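Local coordinates for teichoic acid biosynthesis protein F (Staphylococcus epidermidis, PDB 3L7I) that takes part in teichoic acid biosynthesis and belongs to a family of the GT-B clan of glycosyltransferase-like proteins, at residues Ile601-Tyr606 and Ser610-Ile615; Asp617-Asp622 and Phe628-Leu633; Val516-Ala519 and Glu523-Asp526; Asn568-Leu573 and Glu597-Asp602. One frame throughout, in Å; residues are numbered along the deposited sequence.

How the interactions relate
All four contacts lie in one domain, built around a parallel sheet with strand order 3-2-1-4-5-6, Rossmann-like as in GT-B proteins. Interactions 1 and 2 have centres about 12 Å apart and meet where F613 packs on Y630, with F613 CD1 3.5 Å from Y630 CD1. Interaction 3 lies about 14 Å from interaction 1, centre to centre. A hydrogen bond from Y524 to E611 and packing of L614 on Y524 and L525 join these two. V516 touches I632 and A519 touches L633, both of interaction 2. Interaction 4 shares strand 600-602 with interaction 1. It stands apart from interaction 3, with centres about 25 Å apart.

Interaction 1 (Ile601-Tyr606 and Ser610-Ile615); sequences IDVSNY and SELFLI
L612 supplies the apolar half of this contact and packs against both V603 and Y606. V603 and L612 reach toward each other tip to tip, with V603 CG2 3.4 Å from L612 CD1. Both V603 methyls meet L612 CD1, CG2 the closer. The second methyl, L612 CD2, also lies close to V603 CG2. Y606, its CG anti to the backbone N (chi1 -168°), crosses the same leucine, and its CD1 is 3.6 Å from L612 CG. L612 CD2 stands over one ring face, off toward the rim, in a CH-pi contact 4.3 Å from the Y606 ring centroid.

The two segments belong to a beta-alpha-beta crossover. Strand 600-602, at the edge of the parallel sheet, leads through a type I turn at V603-Y606 to helix 609-614, and then to strand 618-621. The connection passes over strands 577-581 and 539-543, as in Rossmann-like folds. L580 of the neighbouring strand and L532 also touch V603 and L612.

The polar half is a single hydrogen bond from Y606 OH to E611 OE1, 2.7 Å. The acceptor is met nearly in line with its C-O bond, and the ring and carboxylate planes are 49° apart. E611 OE2 takes a second tyrosine, Y524. Leading into the turn, D602 OD1 accepts from S604 N at 2.9 Å, an Asx turn. S604 OG donates to the same oxygen on its syn side.

Interaction 2 (Asp617-Asp622 and Phe628-Leu633); sequences DCLITD and FDYGIL
Y630 lays one ring face against L619, overlapping its CB and the start of its chain. L619 CB is 3.4 Å from Y630 CD2 and sits over the ring, offset toward the rim. The CH-pi distance from L619 CB to the Y630 ring centroid is 3.7 Å, and CB stands 25° off the ring normal. Further along the leucine, L619 CD1 comes 3.5 Å from Y630 CB, at the root of the tyrosine. The leucine and the tyrosine run in opposite senses, each lying along the other.

Y630 CG is anti to the backbone N (chi1 -176°). This sends the ring from the helix toward the strand and back to its beginning. There the ring lies obliquely against the backbone of C618, and Y630 OH is 3.0 Å from C618 CA.

Strand 618-621 and helix 626-630 are the first two elements of a beta-alpha-beta unit that ends in strand 637-640. Strand 618-621 lies between 539-543 and 637-640 in the parallel sheet, so the tyrosine packs the helix on a central strand. Q637 of the following strand touches both L619 and Y630.

The hydroxyl is hydrogen-bonded to S616 O, just before the strand. C618 N is also close to Y630 OH, at 3.2 Å, but the angle is too poor for a bond. F613 of helix 609-614 meets the Y630 ring with planes at about 60° and touches L619. Y630 and L619 are both buried.

Interaction 3 (Val516-Ala519 and Glu523-Asp526); sequences VNRA and EYLD
This is a cation-pi stack of R518 on Y524, made where the chain turns from helix 513-517 into helix 522-531. R518 follows directly on helix 513-517, and Y524 stands near the start of the second helix. The guanidinium lies flat on the ring, with the planes only 13° apart. R518 CZ is 3.9 Å from the Y524 ring centroid and close to the ring normal. The two side chains cross at about a right angle, so the arginine spans the ring rather than following it. R518 NH1 reaches back over the root of the tyrosine, 3.5 Å from Y524 CB. R518 NE lies over the CD2 side of the ring, 3.7 Å from Y524 CD2, and NH2 over the CD1 side. Bends at chi2 (-93°) and chi3 (-131°) fold the arginine chain over the ring, and its CB and CD also lie near Y524 CD2.

Beside the stack, L525 brings a methyl up to the backbone, with L525 CD1 3.5 Å from A519 O. L614 touches R518, A519, Y524 and L525, and so packs this corner against helix 609-614.

The polar ends are held from outside the two segments. R518 NH1 forms a salt bridge with D521 OD1 in the connecting loop, and Y524 OH is hydrogen-bonded to E611 OE2. The arginine charge rests on an aromatic face and is paired with a carboxylate. Together these probably hold the guanidinium flat and limit its rotation.

Interaction 4 (Asn568-Leu573 and Glu597-Asp602); sequences NLYKEL and ENFAID
Both Y570 (chi1 -169°) and F599 (chi1 172°) carry CG anti to the backbone N, which brings the two rings together, one partly over the other. Their planes are near parallel, 23° apart, but slid so far that they barely overlap. The ring centroids are 5.0 Å apart. Only one margin of the tyrosine lies over the phenylalanine face, with Y570 CD1 3.4 Å from F599 CD2. The CE2-CZ end of the F599 ring reaches the helix backbone, where F599 CE2 is 3.3 Å from Y570 CA. L569 approaches from another direction. Its CB lies in the plane of the F599 ring, at the edge, 3.9 Å from F599 CZ. L573, one turn on, adds a looser touch through its backbone.

F599 stands just before strand 600-602, the edge strand of the parallel sheet. Helix 566-573 leads into the adjacent strand 577-581, so the phenylalanine joins the edge strand to the helix that precedes its neighbour. I579 of that neighbour touches both L569 and F599. On the far side of the helix, E572 forms salt bridges with K675 and K678.

The side chains meet through carbon, and the phenylalanine also nears Y570 N, but the segments share no hydrogen bond. F599 is buried, while Y570 is partly exposed. With little ring overlap, van der Waals packing and burial of F599 probably contribute more than stacking.

Interaction 1 (Ile601-Tyr606 and Ser610-Ile615)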
loop_
_atom_site.group_PDB
_atom_site.type_symbol
_atom_site.label_atom_id
_atom_site.label_comp_id
_atom_site.label_asym_id
_atom_site.label_seq_id
_atom_site.Cartn_x
_atom_site.Cartn_y
_atom_site.Cartn_z
ATOM N N ILE A 601 50.094 -32.644 17.770
ATOM C CA ILE A 601 49.753 -31.229 17.862
ATOM C C ILE A 601 48.448 -30.990 17.126
ATOM O O ILE A 601 48.285 -31.456 15.997
ATOM C CB ILE A 601 50.802 -30.355 17.137
ATOM C CG1 ILE A 601 52.198 -31.006 17.166
ATOM C CG2 ILE A 601 50.771 -28.940 17.658
ATOM C CD1 ILE A 601 52.731 -31.307 18.541
ATOM N N ASP A 602 47.525 -30.255 17.730
ATOM C CA ASP A 602 46.274 -29.963 17.043
ATOM C C ASP A 602 46.480 -28.788 16.130
ATOM O O ASP A 602 46.920 -27.721 16.562
ATOM C CB ASP A 602 45.151 -29.656 18.019
ATOM C CG ASP A 602 43.818 -29.551 17.329
ATOM O OD1 ASP A 602 43.824 -29.341 16.107
ATOM O OD2 ASP A 602 42.769 -29.691 17.993
ATOM N N VAL A 603 46.165 -28.974 14.860
ATOM C CA VAL A 603 46.512 -27.976 13.878
ATOM C C VAL A 603 45.285 -27.592 13.043
ATOM O O VAL A 603 45.402 -27.110 11.912
ATOM C CB VAL A 603 47.663 -28.506 13.021
ATOM C CG1 VAL A 603 47.159 -29.491 11.977
ATOM C CG2 VAL A 603 48.424 -27.379 12.385
ATOM N N SER A 604 44.105 -27.779 13.643
ATOM C CA SER A 604 42.816 -27.677 12.950
ATOM C C SER A 604 42.424 -26.246 12.661
ATOM O O SER A 604 41.646 -25.986 11.749
ATOM C CB SER A 604 41.708 -28.301 13.793
ATOM O OG SER A 604 42.026 -29.626 14.162
ATOM N N ASN A 605 42.954 -25.320 13.445
ATOM C CA ASN A 605 42.674 -23.911 13.234
ATOM C C ASN A 605 43.694 -23.165 12.387
ATOM O O ASN A 605 43.500 -21.993 12.086
ATOM C CB ASN A 605 42.503 -23.207 14.573
ATOM C CG ASN A 605 41.281 -23.686 15.308
ATOM O OD1 ASN A 605 40.199 -23.841 14.711
ATOM N ND2 ASN A 605 41.436 -23.938 16.611
ATOM N N TYR A 606 44.771 -23.831 11.996
ATOM C CA TYR A 606 45.863 -23.151 11.305
ATOM C C TYR A 606 45.355 -22.467 10.029
ATOM O O TYR A 606 44.641 -23.080 9.253
ATOM C CB TYR A 606 46.974 -24.158 11.005
ATOM C CG TYR A 606 48.265 -23.541 10.542
ATOM C CD1 TYR A 606 48.617 -23.538 9.195
ATOM C CD2 TYR A 606 49.136 -22.962 11.454
ATOM C CE1 TYR A 606 49.805 -22.966 8.770
ATOM C CE2 TYR A 606 50.322 -22.381 11.042
ATOM C CZ TYR A 606 50.654 -22.385 9.701
ATOM O OH TYR A 606 51.837 -21.802 9.307
ATOM N N SER A 610 48.338 -25.221 2.932
ATOM C CA SER A 610 49.408 -25.563 1.992
ATOM C C SER A 610 50.742 -25.543 2.715
ATOM O O SER A 610 51.644 -26.325 2.422
ATOM C CB SER A 610 49.446 -24.572 0.839
ATOM O OG SER A 610 48.216 -23.886 0.760
ATOM N N GLU A 611 50.854 -24.627 3.664
ATOM C CA GLU A 611 52.014 -24.581 4.527
ATOM C C GLU A 611 52.111 -25.859 5.348
ATOM O O GLU A 611 53.197 -26.403 5.522
ATOM C CB GLU A 611 51.979 -23.340 5.425
ATOM C CG GLU A 611 52.064 -22.042 4.637
ATOM C CD GLU A 611 52.156 -20.823 5.510
ATOM O OE1 GLU A 611 51.891 -20.941 6.724
ATOM O OE2 GLU A 611 52.489 -19.739 4.982
ATOM N N LEU A 612 50.985 -26.366 5.835
ATOM C CA LEU A 612 51.040 -27.618 6.569
ATOM C C LEU A 612 51.548 -28.766 5.664
ATOM O O LEU A 612 52.321 -29.629 6.108
ATOM C CB LEU A 612 49.704 -27.938 7.239
ATOM C CG LEU A 612 49.336 -27.007 8.400
ATOM C CD1 LEU A 612 47.948 -27.317 8.982
ATOM C CD2 LEU A 612 50.399 -27.071 9.471
ATOM N N PHE A 613 51.160 -28.770 4.389
ATOM C CA PHE A 613 51.687 -29.806 3.497
ATOM C C PHE A 613 53.192 -29.673 3.361
ATOM O O PHE A 613 53.919 -30.660 3.481
ATOM C CB PHE A 613 51.047 -29.771 2.100
ATOM C CG PHE A 613 49.586 -30.074 2.092
ATOM C CD1 PHE A 613 49.056 -31.016 2.955
ATOM C CD2 PHE A 613 48.744 -29.426 1.217
ATOM C CE1 PHE A 613 47.710 -31.287 2.958
ATOM C CE2 PHE A 613 47.400 -29.702 1.213
ATOM C CZ PHE A 613 46.881 -30.634 2.082
ATOM N N LEU A 614 53.649 -28.451 3.092
ATOM C CA LEU A 614 55.065 -28.185 2.830
ATOM C C LEU A 614 55.964 -28.808 3.889
ATOM O O LEU A 614 56.989 -29.393 3.578
ATOM C CB LEU A 614 55.334 -26.687 2.762
ATOM C CG LEU A 614 55.093 -26.017 1.414
ATOM C CD1 LEU A 614 55.763 -24.662 1.398
ATOM C CD2 LEU A 614 55.628 -26.878 0.278
ATOM N N ILE A 615 55.574 -28.698 5.151
ATOM C CA ILE A 615 56.397 -29.268 6.198
ATOM C C ILE A 615 56.058 -30.733 6.536
ATOM O O ILE A 615 56.567 -31.262 7.517
ATOM C CB ILE A 615 56.375 -28.400 7.481
ATOM C CG1 ILE A 615 55.004 -28.483 8.153
ATOM C CG2 ILE A 615 56.815 -26.962 7.181
ATOM C CD1 ILE A 615 54.941 -27.824 9.530
#

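Interaction 2 (Asp617-Asp622 and Phe628-Leu633)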
loop_
_atom_site.group_PDB
_atom_site.type_symbol
_atom_site.label_atom_id
_atom_site.label_comp_id
_atom_site.label_asym_id
_atom_site.label_seq_id
_atom_site.Cartn_x
_atom_site.Cartn_y
_atom_site.Cartn_z
ATOM N N ASP A 617 56.170 -34.788 5.965
ATOM C CA ASP A 617 56.898 -35.887 5.340
ATOM C C ASP A 617 55.974 -36.934 4.739
ATOM O O ASP A 617 56.381 -37.687 3.865
ATOM C CB ASP A 617 57.857 -36.528 6.333
ATOM C CG ASP A 617 58.973 -35.582 6.748
ATOM O OD1 ASP A 617 59.904 -35.335 5.929
ATOM O OD2 ASP A 617 58.913 -35.075 7.894
ATOM N N CYS A 618 54.736 -36.985 5.214
ATOM C CA CYS A 618 53.708 -37.789 4.572
ATOM C C CYS A 618 52.338 -37.288 4.989
ATOM O O CYS A 618 52.224 -36.511 5.936
ATOM C CB CYS A 618 53.852 -39.273 4.912
ATOM S SG CYS A 618 53.573 -39.709 6.657
ATOM N N LEU A 619 51.307 -37.739 4.273
ATOM C CA LEU A 619 49.914 -37.394 4.542
ATOM C C LEU A 619 49.134 -38.650 4.920
ATOM O O LEU A 619 49.255 -39.688 4.262
ATOM C CB LEU A 619 49.282 -36.782 3.294
ATOM C CG LEU A 619 48.273 -35.668 3.604
ATOM C CD1 LEU A 619 47.377 -35.359 2.420
ATOM C CD2 LEU A 619 47.456 -36.016 4.824
ATOM N N ILE A 620 48.330 -38.592 5.971
ATOM C CA ILE A 620 47.382 -39.678 6.184
ATOM C C ILE A 620 46.004 -39.084 6.040
ATOM O O ILE A 620 45.673 -38.079 6.687
ATOM C CB ILE A 620 47.508 -40.336 7.562
ATOM C CG1 ILE A 620 48.948 -40.755 7.814
ATOM C CG2 ILE A 620 46.580 -41.542 7.668
ATOM C CD1 ILE A 620 49.121 -41.439 9.139
ATOM N N THR A 621 45.201 -39.694 5.179
ATOM C CA THR A 621 43.861 -39.199 4.947
ATOM C C THR A 621 42.933 -40.381 4.626
ATOM O O THR A 621 43.310 -41.534 4.853
ATOM C CB THR A 621 43.890 -38.150 3.848
ATOM O OG1 THR A 621 42.619 -37.509 3.789
ATOM C CG2 THR A 621 44.222 -38.788 2.500
ATOM N N ASP A 622 41.717 -40.113 4.151
ATOM C CA ASP A 622 40.842 -41.197 3.713
ATOM C C ASP A 622 40.096 -40.893 2.424
ATOM O O ASP A 622 40.488 -41.386 1.370
ATOM C CB ASP A 622 39.878 -41.630 4.815
ATOM C CG ASP A 622 39.272 -40.470 5.537
ATOM O OD1 ASP A 622 39.562 -40.320 6.732
ATOM O OD2 ASP A 622 38.507 -39.696 4.922
ATOM N N PHE A 628 44.808 -34.738 -3.616
ATOM C CA PHE A 628 45.153 -34.271 -4.943
ATOM C C PHE A 628 46.067 -33.069 -4.837
ATOM O O PHE A 628 46.789 -32.752 -5.780
ATOM C CB PHE A 628 43.911 -33.887 -5.748
ATOM C CG PHE A 628 42.987 -35.029 -6.040
ATOM C CD1 PHE A 628 43.402 -36.096 -6.806
ATOM C CD2 PHE A 628 41.694 -35.022 -5.571
ATOM C CE1 PHE A 628 42.556 -37.134 -7.084
ATOM C CE2 PHE A 628 40.842 -36.062 -5.852
ATOM C CZ PHE A 628 41.274 -37.117 -6.607
ATOM N N ASP A 629 46.024 -32.381 -3.704
ATOM C CA ASP A 629 46.873 -31.219 -3.503
ATOM C C ASP A 629 48.249 -31.688 -3.089
ATOM O O ASP A 629 49.266 -31.359 -3.717
ATOM C CB ASP A 629 46.316 -30.330 -2.395
ATOM C CG ASP A 629 44.996 -29.689 -2.768
ATOM O OD1 ASP A 629 44.037 -29.826 -1.975
ATOM O OD2 ASP A 629 44.916 -29.050 -3.850
ATOM N N TYR A 630 48.267 -32.464 -2.012
ATOM C CA TYR A 630 49.503 -32.926 -1.398
ATOM C C TYR A 630 50.364 -33.668 -2.413
ATOM O O TYR A 630 51.589 -33.659 -2.324
ATOM C CB TYR A 630 49.177 -33.795 -0.188
ATOM C CG TYR A 630 50.379 -34.239 0.550
ATOM C CD1 TYR A 630 51.121 -33.345 1.298
ATOM C CD2 TYR A 630 50.799 -35.554 0.493
ATOM C CE1 TYR A 630 52.272 -33.764 1.983
ATOM C CE2 TYR A 630 51.937 -35.982 1.167
ATOM C CZ TYR A 630 52.661 -35.086 1.911
ATOM O OH TYR A 630 53.777 -35.503 2.574
ATOM N N GLY A 631 49.702 -34.270 -3.399
ATOM C CA GLY A 631 50.349 -35.043 -4.453
ATOM C C GLY A 631 51.343 -34.286 -5.323
ATOM O O GLY A 631 52.194 -34.883 -5.978
ATOM N N ILE A 632 51.248 -32.967 -5.337
ATOM C CA ILE A 632 52.216 -32.202 -6.075
ATOM C C ILE A 632 53.611 -32.450 -5.505
ATOM O O ILE A 632 54.613 -32.351 -6.226
ATOM C CB ILE A 632 51.909 -30.714 -6.004
ATOM C CG1 ILE A 632 50.535 -30.423 -6.632
ATOM C CG2 ILE A 632 53.021 -29.925 -6.678
ATOM C CD1 ILE A 632 49.972 -29.043 -6.282
ATOM N N LEU A 633 53.683 -32.787 -4.217
ATOM C CA LEU A 633 54.974 -32.951 -3.546
ATOM C C LEU A 633 55.644 -34.308 -3.801
ATOM O O LEU A 633 56.827 -34.485 -3.474
ATOM C CB LEU A 633 54.854 -32.670 -2.039
ATOM C CG LEU A 633 54.439 -31.244 -1.649
ATOM C CD1 LEU A 633 53.959 -31.146 -0.162
ATOM C CD2 LEU A 633 55.542 -30.254 -1.947
#

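Interaction 3 (Val516-Ala519 and Glu523-Asp526)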
loop_
_atom_site.group_PDB
_atom_site.type_symbol
_atom_site.label_atom_id
_atom_site.label_comp_id
_atom_site.label_asym_id
_atom_site.label_seq_id
_atom_site.Cartn_x
_atom_site.Cartn_y
_atom_site.Cartn_z
ATOM N N VAL A 516 54.765 -25.760 -5.349
ATOM C CA VAL A 516 55.672 -25.844 -6.483
ATOM C C VAL A 516 56.914 -24.947 -6.318
ATOM O O VAL A 516 58.047 -25.391 -6.558
ATOM C CB VAL A 516 54.938 -25.507 -7.777
ATOM C CG1 VAL A 516 55.929 -25.184 -8.872
ATOM C CG2 VAL A 516 54.032 -26.658 -8.180
ATOM N N ASN A 517 56.699 -23.702 -5.889
ATOM C CA ASN A 517 57.771 -22.706 -5.795
ATOM C C ASN A 517 58.607 -22.666 -4.506
ATOM O O ASN A 517 59.634 -21.985 -4.473
ATOM C CB ASN A 517 57.199 -21.307 -5.977
ATOM C CG ASN A 517 56.360 -21.180 -7.201
ATOM O OD1 ASN A 517 56.687 -21.735 -8.251
ATOM N ND2 ASN A 517 55.259 -20.438 -7.085
ATOM N N ARG A 518 58.180 -23.357 -3.451
ATOM C CA ARG A 518 58.726 -23.106 -2.122
ATOM C C ARG A 518 59.116 -24.344 -1.338
ATOM O O ARG A 518 59.583 -24.227 -0.203
ATOM C CB ARG A 518 57.709 -22.345 -1.284
ATOM C CG ARG A 518 57.433 -20.922 -1.727
ATOM C CD ARG A 518 58.326 -19.966 -0.986
ATOM N NE ARG A 518 57.572 -18.857 -0.417
ATOM C CZ ARG A 518 58.086 -17.978 0.440
ATOM N NH1 ARG A 518 59.353 -18.088 0.834
ATOM N NH2 ARG A 518 57.327 -16.993 0.912
ATOM N N ALA A 519 58.910 -25.527 -1.910
ATOM C CA ALA A 519 59.167 -26.753 -1.160
ATOM C C ALA A 519 60.632 -26.865 -0.700
ATOM O O ALA A 519 60.953 -27.638 0.214
ATOM C CB ALA A 519 58.751 -27.967 -1.950
ATOM N N GLU A 523 64.228 -21.481 4.786
ATOM C CA GLU A 523 63.926 -20.422 5.741
ATOM C C GLU A 523 62.420 -20.341 5.960
ATOM O O GLU A 523 61.945 -20.199 7.085
ATOM C CB GLU A 523 64.468 -19.082 5.244
ATOM C CG GLU A 523 64.587 -18.001 6.312
ATOM C CD GLU A 523 65.268 -16.737 5.790
ATOM O OE1 GLU A 523 65.801 -15.961 6.615
ATOM O OE2 GLU A 523 65.278 -16.520 4.555
ATOM N N TYR A 524 61.673 -20.442 4.868
ATOM C CA TYR A 524 60.219 -20.439 4.915
ATOM C C TYR A 524 59.709 -21.655 5.681
ATOM O O TYR A 524 58.779 -21.551 6.483
ATOM C CB TYR A 524 59.678 -20.426 3.484
ATOM C CG TYR A 524 58.177 -20.417 3.331
ATOM C CD1 TYR A 524 57.381 -19.535 4.054
ATOM C CD2 TYR A 524 57.557 -21.268 2.422
ATOM C CE1 TYR A 524 56.002 -19.526 3.900
ATOM C CE2 TYR A 524 56.187 -21.261 2.254
ATOM C CZ TYR A 524 55.414 -20.389 2.996
ATOM O OH TYR A 524 54.049 -20.386 2.822
ATOM N N LEU A 525 60.323 -22.810 5.438
ATOM C CA LEU A 525 59.903 -24.028 6.128
ATOM C C LEU A 525 60.153 -23.868 7.626
ATOM O O LEU A 525 59.393 -24.385 8.451
ATOM C CB LEU A 525 60.607 -25.269 5.562
ATOM C CG LEU A 525 60.303 -25.547 4.088
ATOM C CD1 LEU A 525 60.935 -26.831 3.612
ATOM C CD2 LEU A 525 58.806 -25.584 3.866
ATOM N N ASP A 526 61.201 -23.121 7.970
ATOM C CA ASP A 526 61.559 -22.903 9.363
ATOM C C ASP A 526 60.565 -22.023 10.097
ATOM O O ASP A 526 60.233 -22.301 11.245
ATOM C CB ASP A 526 62.969 -22.329 9.480
ATOM C CG ASP A 526 64.031 -23.399 9.360
ATOM O OD1 ASP A 526 65.216 -23.138 9.714
ATOM O OD2 ASP A 526 63.651 -24.515 8.922
#

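Interaction 4 (Asn568-Leu573 and Glu597-Asp602)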
loop_
_atom_site.group_PDB
_atom_site.type_symbol
_atom_site.label_atom_id
_atom_site.label_comp_id
_atom_site.label_asym_id
_atom_site.label_seq_id
_atom_site.Cartn_x
_atom_site.Cartn_y
_atom_site.Cartn_z
ATOM N N ASN A 568 49.215 -45.914 20.559
ATOM C CA ASN A 568 50.047 -46.837 19.807
ATOM C C ASN A 568 51.066 -46.020 19.052
ATOM O O ASN A 568 52.275 -46.285 19.125
ATOM C CB ASN A 568 49.245 -47.691 18.828
ATOM C CG ASN A 568 50.048 -48.859 18.297
ATOM O OD1 ASN A 568 50.550 -49.664 19.077
ATOM N ND2 ASN A 568 50.191 -48.950 16.975
ATOM N N LEU A 569 50.558 -45.022 18.333
ATOM C CA LEU A 569 51.379 -44.143 17.533
ATOM C C LEU A 569 52.501 -43.553 18.389
ATOM O O LEU A 569 53.667 -43.561 18.003
ATOM C CB LEU A 569 50.496 -43.048 16.918
ATOM C CG LEU A 569 49.897 -43.319 15.541
ATOM C CD1 LEU A 569 49.193 -42.108 15.052
ATOM C CD2 LEU A 569 50.983 -43.640 14.554
ATOM N N TYR A 570 52.139 -43.054 19.562
ATOM C CA TYR A 570 53.100 -42.465 20.483
ATOM C C TYR A 570 54.187 -43.470 20.866
ATOM O O TYR A 570 55.360 -43.140 20.852
ATOM C CB TYR A 570 52.347 -41.964 21.717
ATOM C CG TYR A 570 53.108 -41.091 22.686
ATOM C CD1 TYR A 570 54.168 -40.267 22.283
ATOM C CD2 TYR A 570 52.736 -41.063 24.007
ATOM C CE1 TYR A 570 54.833 -39.466 23.203
ATOM C CE2 TYR A 570 53.391 -40.280 24.910
ATOM C CZ TYR A 570 54.425 -39.480 24.518
ATOM O OH TYR A 570 55.013 -38.708 25.501
ATOM N N LYS A 571 53.784 -44.696 21.201
ATOM C CA LYS A 571 54.718 -45.784 21.520
ATOM C C LYS A 571 55.645 -46.150 20.350
ATOM O O LYS A 571 56.831 -46.424 20.546
ATOM C CB LYS A 571 53.944 -47.038 21.950
ATOM C CG LYS A 571 53.635 -47.140 23.444
ATOM C CD LYS A 571 52.798 -48.408 23.767
ATOM C CE LYS A 571 53.036 -48.948 25.190
ATOM N NZ LYS A 571 52.749 -47.970 26.289
ATOM N N GLU A 572 55.089 -46.142 19.141
ATOM C CA GLU A 572 55.751 -46.696 17.960
ATOM C C GLU A 572 56.545 -45.681 17.164
ATOM O O GLU A 572 57.433 -46.046 16.404
ATOM C CB GLU A 572 54.718 -47.341 17.019
ATOM C CG GLU A 572 54.161 -48.668 17.500
ATOM C CD GLU A 572 55.226 -49.757 17.607
ATOM O OE1 GLU A 572 56.090 -49.832 16.709
ATOM O OE2 GLU A 572 55.198 -50.543 18.583
ATOM N N LEU A 573 56.210 -44.411 17.319
ATOM C CA LEU A 573 56.748 -43.389 16.437
ATOM C C LEU A 573 57.158 -42.131 17.190
ATOM O O LEU A 573 57.789 -41.246 16.618
ATOM C CB LEU A 573 55.707 -43.026 15.365
ATOM C CG LEU A 573 55.267 -44.165 14.451
ATOM C CD1 LEU A 573 54.080 -43.785 13.599
ATOM C CD2 LEU A 573 56.423 -44.594 13.586
ATOM N N GLU A 597 51.671 -34.111 24.577
ATOM C CA GLU A 597 52.355 -32.853 24.285
ATOM C C GLU A 597 53.678 -33.082 23.545
ATOM O O GLU A 597 54.466 -33.943 23.924
ATOM C CB GLU A 597 52.520 -31.935 25.521
ATOM C CG GLU A 597 52.349 -32.555 26.901
ATOM C CD GLU A 597 50.885 -32.745 27.300
ATOM O OE1 GLU A 597 50.485 -32.421 28.449
ATOM O OE2 GLU A 597 50.132 -33.233 26.439
ATOM N N ASN A 598 53.893 -32.327 22.469
ATOM C CA ASN A 598 55.129 -32.439 21.677
ATOM C C ASN A 598 55.146 -33.671 20.792
ATOM O O ASN A 598 56.138 -33.935 20.105
ATOM C CB ASN A 598 56.369 -32.457 22.576
ATOM C CG ASN A 598 56.581 -31.144 23.294
ATOM O OD1 ASN A 598 56.427 -30.071 22.706
ATOM N ND2 ASN A 598 56.941 -31.217 24.574
ATOM N N PHE A 599 54.062 -34.443 20.837
ATOM C CA PHE A 599 53.930 -35.571 19.929
ATOM C C PHE A 599 52.827 -35.346 18.919
ATOM O O PHE A 599 53.084 -35.334 17.727
ATOM C CB PHE A 599 53.719 -36.903 20.656
ATOM C CG PHE A 599 53.384 -38.029 19.715
ATOM C CD1 PHE A 599 54.201 -38.291 18.625
ATOM C CD2 PHE A 599 52.237 -38.778 19.882
ATOM C CE1 PHE A 599 53.892 -39.289 17.746
ATOM C CE2 PHE A 599 51.927 -39.772 19.005
ATOM C CZ PHE A 599 52.756 -40.036 17.935
ATOM N N ALA A 600 51.599 -35.192 19.409
ATOM C CA ALA A 600 50.446 -34.901 18.558
ATOM C C ALA A 600 49.953 -33.477 18.793
ATOM O O ALA A 600 49.473 -33.142 19.877
ATOM C CB ALA A 600 49.331 -35.908 18.799
ATOM N N ILE A 601 50.094 -32.644 17.770
ATOM C CA ILE A 601 49.753 -31.229 17.862
ATOM C C ILE A 601 48.448 -30.990 17.126
ATOM O O ILE A 601 48.285 -31.456 15.997
ATOM C CB ILE A 601 50.802 -30.355 17.137
ATOM C CG1 ILE A 601 52.198 -31.006 17.166
ATOM C CG2 ILE A 601 50.771 -28.940 17.658
ATOM C CD1 ILE A 601 52.731 -31.307 18.541
ATOM N N ASP A 602 47.525 -30.255 17.730
ATOM C CA ASP A 602 46.274 -29.963 17.043
ATOM C C ASP A 602 46.480 -28.788 16.130
ATOM O O ASP A 602 46.920 -27.721 16.562
ATOM C CB ASP A 602 45.151 -29.656 18.019
ATOM C CG ASP A 602 43.818 -29.551 17.329
ATOM O OD1 ASP A 602 43.824 -29.341 16.107
ATOM O OD2 ASP A 602 42.769 -29.691 17.993
#